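Local coordinates for protein hypothetical glycoside hydrolase (PDB 3TAW) that is of unknown specificity but probably belongs with the glycoside hydrolases and related enzymes built on a five-bladed beta-propeller, at residues A124-E127 and Y131-L134; K61-Y66 and K151-W156; A179-T184 and D214-W219; A251-D256 and F288-P293. One frame throughout, in Å; residues are numbered along the deposited sequence.

Contact 2 opens first along the chain, with strand 61-66, and closes at loop 151-156. Contact 1 is nested inside that long excursion and closes the short turn of the hairpin 117-125/131-138. Contacts 3 and 4 follow in series and close loops of about 30 residues each, from 179-184 to 214-219 and from 251-256 to 288-293. None of them cross. Contact 2 ties two successive antiparallel sheets together. Contacts 3 and 4 each tie a strand to a later loop, probably in two consecutive blades, joined where strands 179-186 and 244-254 pair in parallel. Contact 1 touches contact 2 through Tyr131 and Leu153, and contact 3 through Leu134 and Leu181.

Contact 1. Residues A124-E127 and Y131-L134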
loop_
_atom_site.group_PDB
_atom_site.type_symbol
_atom_site.label_atom_id
_atom_site.label_comp_id
_atom_site.label_asym_id
_atom_site.label_seq_id
_atom_site.Cartn_x
_atom_site.Cartn_y
_atom_site.Cartn_z
ATOM N N ALA A 124 -0.149 9.050 3.092
ATOM C CA ALA A 124 0.593 10.215 2.612
ATOM C C ALA A 124 0.124 11.432 3.404
ATOM O O ALA A 124 -0.931 11.399 4.055
ATOM C CB ALA A 124 0.406 10.458 1.099
HETATM N N MSE A 125 0.910 12.489 3.351
HETATM C CA MSE A 125 0.642 13.676 4.179
HETATM C C MSE A 125 0.466 14.930 3.337
HETATM O O MSE A 125 1.235 15.153 2.409
HETATM C CB MSE A 125 1.795 13.911 5.154
HETATM C CG MSE A 125 1.472 14.911 6.215
HETATM SE SE MSE A 125 3.090 15.450 7.199
HETATM C CE MSE A 125 3.939 16.530 5.780
ATOM N N THR A 126 -0.508 15.770 3.682
ATOM C CA THR A 126 -0.676 17.065 3.004
ATOM C C THR A 126 0.352 18.070 3.485
ATOM O O THR A 126 1.021 17.847 4.497
ATOM C CB THR A 126 -2.067 17.665 3.220
ATOM O OG1 THR A 126 -2.229 18.009 4.596
ATOM C CG2 THR A 126 -3.142 16.674 2.804
ATOM N N GLU A 127 0.492 19.164 2.744
ATOM C CA GLU A 127 1.423 20.211 3.120
ATOM C C GLU A 127 1.065 20.795 4.477
ATOM O O GLU A 127 1.958 21.227 5.183
ATOM C CB GLU A 127 1.473 21.330 2.073
ATOM C CG GLU A 127 2.006 20.884 0.743
ATOM C CD GLU A 127 2.223 22.007 -0.247
ATOM O OE1 GLU A 127 2.035 23.178 0.115
ATOM O OE2 GLU A 127 2.586 21.724 -1.401
ATOM N N TYR A 131 -2.469 13.622 7.720
ATOM C CA TYR A 131 -2.180 12.282 7.239
ATOM C C TYR A 131 -3.450 11.692 6.654
ATOM O O TYR A 131 -4.520 11.676 7.305
ATOM C CB TYR A 131 -1.582 11.392 8.331
ATOM C CG TYR A 131 -0.252 11.909 8.810
ATOM C CD1 TYR A 131 0.911 11.591 8.124
ATOM C CD2 TYR A 131 -0.152 12.778 9.907
ATOM C CE1 TYR A 131 2.139 12.072 8.512
ATOM C CE2 TYR A 131 1.089 13.264 10.319
ATOM C CZ TYR A 131 2.238 12.905 9.626
ATOM O OH TYR A 131 3.480 13.408 10.011
ATOM N N VAL A 132 -3.323 11.182 5.429
ATOM C CA VAL A 132 -4.445 10.630 4.692
ATOM C C VAL A 132 -4.171 9.128 4.501
ATOM O O VAL A 132 -3.209 8.751 3.850
ATOM C CB VAL A 132 -4.642 11.300 3.314
ATOM C CG1 VAL A 132 -5.853 10.676 2.578
ATOM C CG2 VAL A 132 -4.809 12.840 3.495
ATOM N N LEU A 133 -5.027 8.316 5.115
ATOM C CA LEU A 133 -4.920 6.873 5.144
ATOM C C LEU A 133 -5.947 6.283 4.202
ATOM O O LEU A 133 -7.150 6.553 4.335
ATOM C CB LEU A 133 -5.174 6.393 6.583
ATOM C CG LEU A 133 -5.279 4.898 6.847
ATOM C CD1 LEU A 133 -3.992 4.151 6.463
ATOM C CD2 LEU A 133 -5.645 4.655 8.343
ATOM N N LEU A 134 -5.448 5.516 3.219
ATOM C CA LEU A 134 -6.263 4.774 2.274
ATOM C C LEU A 134 -6.066 3.320 2.604
ATOM O O LEU A 134 -4.926 2.848 2.674
ATOM C CB LEU A 134 -5.818 5.031 0.835
ATOM C CG LEU A 134 -6.436 6.248 0.122
ATOM C CD1 LEU A 134 -7.900 5.971 -0.321
ATOM C CD2 LEU A 134 -6.326 7.515 0.936
#
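Tyr131 faces the selenomethionine Met125 as a non-hydrogen-bonded antiparallel pair. Met125 CG sits over one face of the Tyr131 ring, shifted toward the rim, 3.9 Å from the centroid, a CH-pi contact. With CG anti to the backbone N (chi1 -168°), the Met125 chain slants over the CD1/CE1 side of the ring. Met125 SE ends 3.5 Å from Tyr131 OH and meets the ring obliquely, a Met-aromatic contact. Tyr131 OH is itself hydrogen-bonded to Ile57 O, which anchors the far end of the ring.

Val132 pairs with Ala124 through two backbone hydrogen bonds, Val132 N to Ala124 O at 2.8 Å and Ala124 N to Val132 O at 3.2 Å. Both side chains lie on the opposite face from Tyr131. Val132 CG2 also reaches Thr126 CG2 at 4.2 Å.

Beyond it, Leu133 packs on Trp156. Leu134 continues the strand pairing with a backbone bond to Arg122.

The hairpin forms two neighbouring strands of a four-stranded sheet, with strand 143-150 next to 131-138. Its Tyr131 face meets the loop of Leu153, and its Val132 face packs on strands 179-186 and 189-192.

Contact 2. Residues K61-Y66 and K151-W156; sequences KIVVMY and KDLKHW. With EDO (1,2-ethanediol), chain M.
Val63 and Leu153 meet end to end through their methyl groups at the close-packed part of this contact. The methyl group Leu153 CD1 lies 3.9 Å from Val63 CG1, and the other Val63 methyl is little farther off. Beside this pair, the selenomethionine Met65 extends from the same side of strand 61-66. Its SE comes to 3.9 Å from Trp156 CZ2 and approaches the ring at its edge, near the ring plane, in a Met-aromatic contact. The two side chains run past one another, pointing opposite ways. The bend at chi3 (61°) keeps Met65 CE close to Trp156 CZ2 as well. Met65 SE also touches Leu153 CD2, more loosely, at 4.4 Å.

The other side of the loop is more open and polar. Asp152 holds it in shape. Its OD1 accepts from Lys154 N and from His155 N, an Asx turn extended to an Asx motif. Its OD2 takes a nearly straight bond of 2.7 Å from His155 ND1, on the syn lone pair and in the plane of the imidazole. On the inner side, Trp156 NE1 makes a weak bond to Leu153 O. Lys154 forms a salt bridge with Asp97 and a cation-pi contact with Tyr85. At the start of the strand, away from the loop, Lys61 NZ donates a hydrogen bond of 3.1 Å to O1 of a 1,2-ethanediol, probably from the crystallisation liquor, and a weak one to O2.

The leucine and tryptophan of loop 151-156 thus plug against a strand of the preceding sheet. This is packing between adjacent blades, consistent with a five-bladed beta-propeller.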
loop_
_atom_site.group_PDB
_atom_site.type_symbol
_atom_site.label_atom_id
_atom_site.label_comp_id
_atom_site.label_asym_id
_atom_site.label_seq_id
_atom_site.Cartn_x
_atom_site.Cartn_y
_atom_site.Cartn_z
ATOM N N LYS A 61 10.451 11.012 13.300
ATOM C CA LYS A 61 10.695 9.593 13.167
ATOM C C LYS A 61 9.965 8.955 11.989
ATOM O O LYS A 61 8.933 9.454 11.523
ATOM C CB LYS A 61 10.255 8.842 14.423
ATOM C CG LYS A 61 11.037 9.295 15.677
ATOM C CD LYS A 61 10.683 8.488 16.894
ATOM C CE LYS A 61 11.378 9.015 18.147
ATOM N NZ LYS A 61 11.148 8.089 19.314
ATOM N N ILE A 62 10.489 7.815 11.562
ATOM C CA ILE A 62 9.764 6.956 10.644
ATOM C C ILE A 62 8.662 6.266 11.441
ATOM O O ILE A 62 8.924 5.792 12.539
ATOM C CB ILE A 62 10.673 5.893 10.004
ATOM C CG1 ILE A 62 11.664 6.569 9.067
ATOM C CG2 ILE A 62 9.839 4.852 9.233
ATOM C CD1 ILE A 62 12.732 5.628 8.500
ATOM N N VAL A 63 7.446 6.249 10.894
ATOM C CA VAL A 63 6.330 5.490 11.482
ATOM C C VAL A 63 5.924 4.443 10.471
ATOM O O VAL A 63 5.653 4.753 9.316
ATOM C CB VAL A 63 5.140 6.394 11.874
ATOM C CG1 VAL A 63 3.923 5.546 12.336
ATOM C CG2 VAL A 63 5.578 7.422 12.957
ATOM N N VAL A 64 5.886 3.191 10.905
ATOM C CA VAL A 64 5.336 2.124 10.098
ATOM C C VAL A 64 4.049 1.701 10.759
ATOM O O VAL A 64 4.044 1.357 11.958
ATOM C CB VAL A 64 6.297 0.953 9.973
ATOM C CG1 VAL A 64 5.563 -0.311 9.440
ATOM C CG2 VAL A 64 7.466 1.346 9.045
HETATM N N MSE A 65 2.971 1.689 9.977
HETATM C CA MSE A 65 1.692 1.158 10.432
HETATM C C MSE A 65 1.461 -0.158 9.702
HETATM O O MSE A 65 1.079 -0.197 8.533
HETATM C CB MSE A 65 0.564 2.185 10.228
HETATM C CG MSE A 65 0.755 3.395 11.121
HETATM SE SE MSE A 65 -0.761 4.620 11.113
HETATM C CE MSE A 65 -2.209 3.552 11.788
ATOM N N TYR A 66 1.752 -1.244 10.394
ATOM C CA TYR A 66 1.734 -2.569 9.771
ATOM C C TYR A 66 0.368 -3.224 9.872
ATOM O O TYR A 66 -0.388 -3.018 10.833
ATOM C CB TYR A 66 2.824 -3.452 10.357
ATOM C CG TYR A 66 2.823 -3.583 11.869
ATOM C CD1 TYR A 66 3.500 -2.669 12.672
ATOM C CD2 TYR A 66 2.174 -4.637 12.496
ATOM C CE1 TYR A 66 3.533 -2.797 14.077
ATOM C CE2 TYR A 66 2.192 -4.780 13.865
ATOM C CZ TYR A 66 2.874 -3.836 14.670
ATOM O OH TYR A 66 2.923 -3.975 16.030
ATOM N N LYS A 151 -4.111 14.127 12.355
ATOM C CA LYS A 151 -2.937 14.996 12.461
ATOM C C LYS A 151 -1.785 14.297 13.185
ATOM O O LYS A 151 -0.643 14.750 13.101
ATOM C CB LYS A 151 -3.300 16.273 13.202
ATOM C CG LYS A 151 -4.325 17.103 12.505
ATOM C CD LYS A 151 -3.744 17.666 11.229
ATOM C CE LYS A 151 -4.527 18.836 10.692
ATOM N NZ LYS A 151 -3.678 19.571 9.704
ATOM N N ASP A 152 -2.102 13.215 13.910
ATOM C CA ASP A 152 -1.144 12.576 14.807
ATOM C C ASP A 152 -1.065 11.058 14.665
ATOM O O ASP A 152 -0.450 10.401 15.507
ATOM C CB ASP A 152 -1.482 12.916 16.253
ATOM C CG ASP A 152 -2.778 12.274 16.729
ATOM O OD1 ASP A 152 -3.523 11.665 15.940
ATOM O OD2 ASP A 152 -3.058 12.413 17.934
ATOM N N LEU A 153 -1.728 10.514 13.644
ATOM C CA LEU A 153 -1.716 9.090 13.327
ATOM C C LEU A 153 -2.396 8.211 14.390
ATOM O O LEU A 153 -2.305 6.973 14.329
ATOM C CB LEU A 153 -0.281 8.596 13.045
ATOM C CG LEU A 153 0.444 9.250 11.864
ATOM C CD1 LEU A 153 1.912 8.832 11.847
ATOM C CD2 LEU A 153 -0.244 8.921 10.539
ATOM N N LYS A 154 -3.117 8.844 15.319
ATOM C CA LYS A 154 -3.818 8.132 16.401
ATOM C C LYS A 154 -5.255 8.560 16.611
ATOM O O LYS A 154 -6.087 7.712 16.943
ATOM C CB LYS A 154 -3.032 8.230 17.704
ATOM C CG LYS A 154 -1.733 7.454 17.568
ATOM C CD LYS A 154 -0.963 7.325 18.815
ATOM C CE LYS A 154 0.097 6.257 18.627
ATOM N NZ LYS A 154 0.987 6.215 19.810
ATOM N N HIS A 155 -5.555 9.842 16.428
ATOM C CA HIS A 155 -6.922 10.336 16.547
ATOM C C HIS A 155 -7.462 10.471 15.140
ATOM O O HIS A 155 -7.253 11.484 14.477
ATOM C CB HIS A 155 -6.965 11.654 17.346
ATOM C CG HIS A 155 -6.598 11.465 18.786
ATOM N ND1 HIS A 155 -5.299 11.559 19.249
ATOM C CD2 HIS A 155 -7.357 11.116 19.856
ATOM C CE1 HIS A 155 -5.280 11.308 20.550
ATOM N NE2 HIS A 155 -6.515 11.035 20.941
ATOM N N TRP A 156 -8.097 9.396 14.677
ATOM C CA TRP A 156 -8.530 9.284 13.291
ATOM C C TRP A 156 -10.008 9.602 13.129
ATOM O O TRP A 156 -10.826 9.260 13.990
ATOM C CB TRP A 156 -8.286 7.866 12.742
ATOM C CG TRP A 156 -6.885 7.452 12.646
ATOM C CD1 TRP A 156 -6.167 6.727 13.559
ATOM C CD2 TRP A 156 -6.015 7.700 11.553
ATOM N NE1 TRP A 156 -4.894 6.523 13.098
ATOM C CE2 TRP A 156 -4.773 7.107 11.857
ATOM C CE3 TRP A 156 -6.163 8.388 10.341
ATOM C CZ2 TRP A 156 -3.679 7.171 10.986
ATOM C CZ3 TRP A 156 -5.074 8.451 9.478
ATOM C CH2 TRP A 156 -3.841 7.849 9.809
HETATM C C1 EDO M . 12.597 4.369 18.240
HETATM O O1 EDO M . 11.645 5.370 17.925
HETATM C C2 EDO M . 13.022 4.589 19.684
HETATM O O2 EDO M . 13.586 5.903 19.816
#

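Contact 3. Residues A179-T184 and D214-W219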
loop_
_atom_site.group_PDB
_atom_site.type_symbol
_atom_site.label_atom_id
_atom_site.label_comp_id
_atom_site.label_asym_id
_atom_site.label_seq_id
_atom_site.Cartn_x
_atom_site.Cartn_y
_atom_site.Cartn_z
ATOM N N ALA A 179 -4.507 1.796 -3.000
ATOM C CA ALA A 179 -4.448 3.131 -3.585
ATOM C C ALA A 179 -3.130 3.848 -3.327
ATOM O O ALA A 179 -2.642 3.870 -2.205
ATOM C CB ALA A 179 -5.615 3.983 -3.078
ATOM N N SER A 180 -2.624 4.502 -4.371
ATOM C CA SER A 180 -1.364 5.247 -4.354
ATOM C C SER A 180 -1.637 6.696 -4.730
ATOM O O SER A 180 -1.762 7.027 -5.918
ATOM C CB SER A 180 -0.408 4.628 -5.385
ATOM O OG SER A 180 -0.184 3.268 -5.066
ATOM N N LEU A 181 -1.746 7.555 -3.718
ATOM C CA LEU A 181 -1.910 8.983 -3.935
ATOM C C LEU A 181 -0.639 9.572 -4.547
ATOM O O LEU A 181 0.484 9.155 -4.244
ATOM C CB LEU A 181 -2.179 9.712 -2.616
ATOM C CG LEU A 181 -3.629 9.848 -2.209
ATOM C CD1 LEU A 181 -4.239 8.499 -1.976
ATOM C CD2 LEU A 181 -3.658 10.722 -0.935
ATOM N N VAL A 182 -0.819 10.570 -5.385
ATOM C CA VAL A 182 0.328 11.284 -5.935
ATOM C C VAL A 182 0.900 12.263 -4.895
ATOM O O VAL A 182 0.175 13.062 -4.305
ATOM C CB VAL A 182 -0.014 11.977 -7.255
ATOM C CG1 VAL A 182 1.143 12.866 -7.706
ATOM C CG2 VAL A 182 -0.309 10.920 -8.347
ATOM N N THR A 183 2.216 12.152 -4.704
ATOM C CA THR A 183 3.003 12.973 -3.797
ATOM C C THR A 183 4.172 13.554 -4.590
ATOM O O THR A 183 4.464 13.115 -5.705
ATOM C CB THR A 183 3.593 12.149 -2.625
ATOM O OG1 THR A 183 4.591 11.236 -3.121
ATOM C CG2 THR A 183 2.490 11.398 -1.855
ATOM N N THR A 184 4.867 14.505 -3.981
ATOM C CA THR A 184 6.130 14.981 -4.509
ATOM C C THR A 184 7.027 15.388 -3.350
ATOM O O THR A 184 6.550 15.447 -2.230
ATOM C CB THR A 184 5.928 16.157 -5.484
ATOM O OG1 THR A 184 7.094 16.314 -6.310
ATOM C CG2 THR A 184 5.618 17.454 -4.741
ATOM N N ASP A 214 -11.349 16.580 -5.177
ATOM C CA ASP A 214 -11.101 17.944 -4.713
ATOM C C ASP A 214 -10.863 18.053 -3.209
ATOM O O ASP A 214 -10.380 19.083 -2.751
ATOM C CB ASP A 214 -12.290 18.854 -5.052
ATOM C CG ASP A 214 -12.524 18.975 -6.541
ATOM O OD1 ASP A 214 -11.536 19.170 -7.295
ATOM O OD2 ASP A 214 -13.704 18.894 -6.953
ATOM N N ASN A 215 -11.216 17.023 -2.437
ATOM C CA ASN A 215 -11.208 17.140 -0.990
ATOM C C ASN A 215 -10.514 16.006 -0.247
ATOM O O ASN A 215 -10.587 15.950 0.986
ATOM C CB ASN A 215 -12.649 17.309 -0.472
ATOM C CG ASN A 215 -13.492 16.048 -0.656
ATOM O OD1 ASN A 215 -13.004 15.021 -1.148
ATOM N ND2 ASN A 215 -14.755 16.116 -0.258
ATOM N N LEU A 216 -9.872 15.101 -0.990
ATOM C CA LEU A 216 -9.136 13.937 -0.440
ATOM C C LEU A 216 -9.988 12.818 0.133
ATOM O O LEU A 216 -9.450 11.751 0.451
ATOM C CB LEU A 216 -8.043 14.375 0.563
ATOM C CG LEU A 216 -6.872 15.129 -0.087
ATOM C CD1 LEU A 216 -6.056 15.905 0.969
ATOM C CD2 LEU A 216 -5.967 14.221 -0.932
ATOM N N ILE A 217 -11.300 13.019 0.231
ATOM C CA ILE A 217 -12.154 11.991 0.839
ATOM C C ILE A 217 -13.142 11.378 -0.139
ATOM O O ILE A 217 -13.317 10.171 -0.111
ATOM C CB ILE A 217 -12.857 12.448 2.152
ATOM C CG1 ILE A 217 -13.729 13.685 1.931
ATOM C CG2 ILE A 217 -11.821 12.717 3.213
ATOM C CD1 ILE A 217 -14.654 13.997 3.094
ATOM N N ASP A 218 -13.750 12.185 -1.010
ATOM C CA ASP A 218 -14.633 11.686 -2.044
ATOM C C ASP A 218 -13.848 11.667 -3.358
ATOM O O ASP A 218 -13.357 12.718 -3.830
ATOM C CB ASP A 218 -15.849 12.578 -2.184
ATOM C CG ASP A 218 -16.649 12.664 -0.906
ATOM O OD1 ASP A 218 -17.060 11.603 -0.366
ATOM O OD2 ASP A 218 -16.821 13.793 -0.421
ATOM N N TRP A 219 -13.733 10.474 -3.924
ATOM C CA TRP A 219 -12.930 10.242 -5.115
ATOM C C TRP A 219 -13.808 9.810 -6.272
ATOM O O TRP A 219 -14.752 9.056 -6.069
ATOM C CB TRP A 219 -11.870 9.172 -4.829
ATOM C CG TRP A 219 -10.851 9.656 -3.856
ATOM C CD1 TRP A 219 -10.946 9.657 -2.493
ATOM C CD2 TRP A 219 -9.570 10.236 -4.166
ATOM N NE1 TRP A 219 -9.815 10.219 -1.937
ATOM C CE2 TRP A 219 -8.956 10.571 -2.938
ATOM C CE3 TRP A 219 -8.881 10.487 -5.356
ATOM C CZ2 TRP A 219 -7.688 11.156 -2.870
ATOM C CZ3 TRP A 219 -7.621 11.085 -5.280
ATOM C CH2 TRP A 219 -7.052 11.406 -4.052
#
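Leu181 touches both Leu216 and Trp219 with its branched end. Leu181 CD2 lies 4.2 Å from Leu216 CD2, the two side chains crossing at a slant. Leu181 CG lies 4.2 Å from Trp219 CH2, at the far corner of the indole. Here the side chains cross at about a right angle, and the leucine meets the ring obliquely. The contact is small and wholly apolar.

The next shell sets the two loop side chains. Trp219 starts out toward the strand, with CG beside its backbone N (chi1 -68°). Leu216 does not, and it reaches Leu181 only with CD2. Trp219 NE1 makes a weak bond of 2.9 Å to Leu216 O, which links the indole to the backbone of the other contact residue.

Farther out, Asn215 fixes the turn. Its OD1 accepts from Ile217 N at 3.0 Å, from above the carbonyl plane, and from Asp218 N at 2.9 Å, closer to that plane. Together they make an Asx turn and an Asx motif. The amide is held at its other end too: Asn215 ND2 donates in its own plane to Asp218 OD2 at 3.1 Å. Asp218 OD1 forms a salt bridge with Lys165. Ser213 OG is hydrogen-bonded to Asn215 N and Asp218 O, and strand 199-203 supports Trp219 through Tyr199 and Met201.

A loop held by an Asx motif, sending a leucine and a tryptophan inward onto a strand, also occurs at residues 151-156. Here it follows strand 209-213 and leads into strand 220-221, so the same Asx motif recurs between paired antiparallel strands.

Contact 4. Residues A251-D256 and F288-P293. With EDO (1,2-ethanediol), chain H; EDO (1,2-ethanediol), chain S.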
loop_
_atom_site.group_PDB
_atom_site.type_symbol
_atom_site.label_atom_id
_atom_site.label_comp_id
_atom_site.label_asym_id
_atom_site.label_seq_id
_atom_site.Cartn_x
_atom_site.Cartn_y
_atom_site.Cartn_z
ATOM N N ALA A 251 2.498 7.287 -5.071
ATOM C CA ALA A 251 3.233 7.639 -6.269
ATOM C C ALA A 251 4.022 8.920 -6.023
ATOM O O ALA A 251 3.662 9.730 -5.156
ATOM C CB ALA A 251 2.271 7.837 -7.450
ATOM N N ILE A 252 5.081 9.095 -6.817
ATOM C CA ILE A 252 6.017 10.207 -6.675
ATOM C C ILE A 252 6.158 11.001 -7.972
ATOM O O ILE A 252 6.668 10.482 -8.971
ATOM C CB ILE A 252 7.414 9.731 -6.233
ATOM C CG1 ILE A 252 7.309 8.923 -4.935
ATOM C CG2 ILE A 252 8.321 10.933 -6.008
ATOM C CD1 ILE A 252 8.631 8.405 -4.394
ATOM N N LEU A 253 5.744 12.266 -7.923
ATOM C CA LEU A 253 5.820 13.184 -9.059
ATOM C C LEU A 253 7.235 13.726 -9.125
ATOM O O LEU A 253 7.651 14.445 -8.220
ATOM C CB LEU A 253 4.817 14.328 -8.874
ATOM C CG LEU A 253 4.885 15.551 -9.776
ATOM C CD1 LEU A 253 4.687 15.146 -11.202
ATOM C CD2 LEU A 253 3.820 16.607 -9.322
ATOM N N THR A 254 7.966 13.377 -10.179
ATOM C CA THR A 254 9.324 13.863 -10.388
ATOM C C THR A 254 9.337 14.687 -11.662
ATOM O O THR A 254 8.350 14.710 -12.417
ATOM C CB THR A 254 10.355 12.699 -10.522
ATOM O OG1 THR A 254 10.193 12.054 -11.793
ATOM C CG2 THR A 254 10.209 11.622 -9.379
ATOM N N LYS A 255 10.463 15.356 -11.936
ATOM C CA LYS A 255 10.606 16.073 -13.220
ATOM C C LYS A 255 10.503 15.162 -14.442
ATOM O O LYS A 255 10.171 15.630 -15.562
ATOM C CB LYS A 255 11.946 16.815 -13.268
ATOM C CG LYS A 255 12.038 17.949 -12.280
ATOM C CD LYS A 255 11.088 19.089 -12.596
ATOM C CE LYS A 255 11.079 20.119 -11.489
ATOM N NZ LYS A 255 10.057 21.181 -11.708
ATOM N N ASP A 256 10.825 13.881 -14.257
ATOM C CA ASP A 256 10.810 12.902 -15.342
ATOM C C ASP A 256 9.511 12.140 -15.505
ATOM O O ASP A 256 9.410 11.299 -16.410
ATOM C CB ASP A 256 11.975 11.933 -15.154
ATOM C CG ASP A 256 13.302 12.649 -15.229
ATOM O OD1 ASP A 256 13.504 13.337 -16.243
ATOM O OD2 ASP A 256 14.097 12.604 -14.263
ATOM N N PHE A 288 4.339 7.765 -15.453
ATOM C CA PHE A 288 3.300 8.482 -16.176
ATOM C C PHE A 288 3.708 9.920 -16.439
ATOM O O PHE A 288 4.533 10.504 -15.728
ATOM C CB PHE A 288 1.987 8.485 -15.381
ATOM C CG PHE A 288 1.370 7.122 -15.229
ATOM C CD1 PHE A 288 0.505 6.646 -16.175
ATOM C CD2 PHE A 288 1.692 6.303 -14.144
ATOM C CE1 PHE A 288 -0.055 5.379 -16.049
ATOM C CE2 PHE A 288 1.124 5.032 -14.021
ATOM C CZ PHE A 288 0.262 4.586 -14.982
ATOM N N ASP A 289 3.134 10.492 -17.476
ATOM C CA ASP A 289 3.420 11.870 -17.830
ATOM C C ASP A 289 2.869 12.847 -16.757
ATOM O O ASP A 289 1.804 12.627 -16.203
ATOM C CB ASP A 289 2.821 12.161 -19.189
ATOM C CG ASP A 289 3.099 13.566 -19.657
ATOM O OD1 ASP A 289 4.228 13.789 -20.167
ATOM O OD2 ASP A 289 2.170 14.407 -19.545
ATOM N N VAL A 290 3.604 13.914 -16.468
ATOM C CA VAL A 290 3.202 14.864 -15.430
ATOM C C VAL A 290 1.979 15.707 -15.792
ATOM O O VAL A 290 1.255 16.167 -14.895
ATOM C CB VAL A 290 4.369 15.786 -15.000
ATOM C CG1 VAL A 290 5.555 14.946 -14.515
ATOM C CG2 VAL A 290 4.769 16.730 -16.135
ATOM N N ASN A 291 1.753 15.913 -17.092
ATOM C CA ASN A 291 0.647 16.743 -17.574
ATOM C C ASN A 291 -0.605 15.932 -17.905
ATOM O O ASN A 291 -1.723 16.399 -17.704
ATOM C CB ASN A 291 1.124 17.545 -18.784
ATOM C CG ASN A 291 2.206 18.550 -18.409
ATOM O OD1 ASN A 291 3.332 18.527 -18.945
ATOM N ND2 ASN A 291 1.894 19.391 -17.449
ATOM N N ASN A 292 -0.397 14.733 -18.453
ATOM C CA ASN A 292 -1.445 13.727 -18.642
ATOM C C ASN A 292 -1.115 12.489 -17.793
ATOM O O ASN A 292 -0.422 11.575 -18.265
ATOM C CB ASN A 292 -1.549 13.339 -20.117
ATOM C CG ASN A 292 -2.638 12.298 -20.371
ATOM O OD1 ASN A 292 -3.249 11.791 -19.429
ATOM N ND2 ASN A 292 -2.886 11.970 -21.666
ATOM N N PRO A 293 -1.616 12.440 -16.542
ATOM C CA PRO A 293 -1.218 11.389 -15.638
ATOM C C PRO A 293 -1.795 10.007 -15.968
ATOM O O PRO A 293 -1.503 9.063 -15.260
ATOM C CB PRO A 293 -1.728 11.887 -14.273
ATOM C CG PRO A 293 -2.909 12.750 -14.640
ATOM C CD PRO A 293 -2.517 13.420 -15.892
HETATM C C1 EDO H . 7.524 14.255 -17.780
HETATM O O1 EDO H . 6.133 14.015 -17.976
HETATM C C2 EDO H . 8.346 13.636 -18.897
HETATM O O2 EDO H . 7.869 14.158 -20.147
HETATM C C1 EDO S . 0.382 19.269 -13.791
HETATM O O1 EDO S . -0.176 19.732 -12.549
HETATM C C2 EDO S . 1.869 18.991 -13.624
HETATM O O2 EDO S . 2.050 17.940 -12.664
#
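Val290 overlaps the end of Leu253, with Val290 CG1 pressed to 3.4 Å from Leu253 CD1. This is tighter than usual for two carbons. The side chains meet at about a right angle. Val290 CG1 is anti to the carbonyl carbon (chi1 -57°), and it also rests 3.5 Å from Thr254 O. One methyl group thus contacts both a side chain and the backbone at the end of the strand.

Asp289 shapes the turn that carries Val290. Its OD2 accepts from Asn292 N at 2.8 Å on the anti lone pair, and from Asn291 N at 2.9 Å from above the carboxylate plane. These bonds form an Asx motif and an Asx turn.

Two 1,2-ethanediol molecules, probably from the crystallisation liquor, flank the contact. O1 of the chain H molecule donates to Asp289 OD1 and accepts a straight bond of 2.9 Å from Val290 N. O2 of the chain S molecule donates to Val290 O at 3.0 Å.

Across the contact, Thr254 OG1 is hydrogen-bonded to Gly257 O and, weakly, to Asp256 N. The next residue, Lys255, shares a backbone bond with Asn355, which together with Phe356 binds the magnesium ion.

The loop held by the Asx motif follows strand 281-288 and folds back on strand 244-254. This is consistent with one propeller blade, whose loop between the third and fourth strands packs on the first.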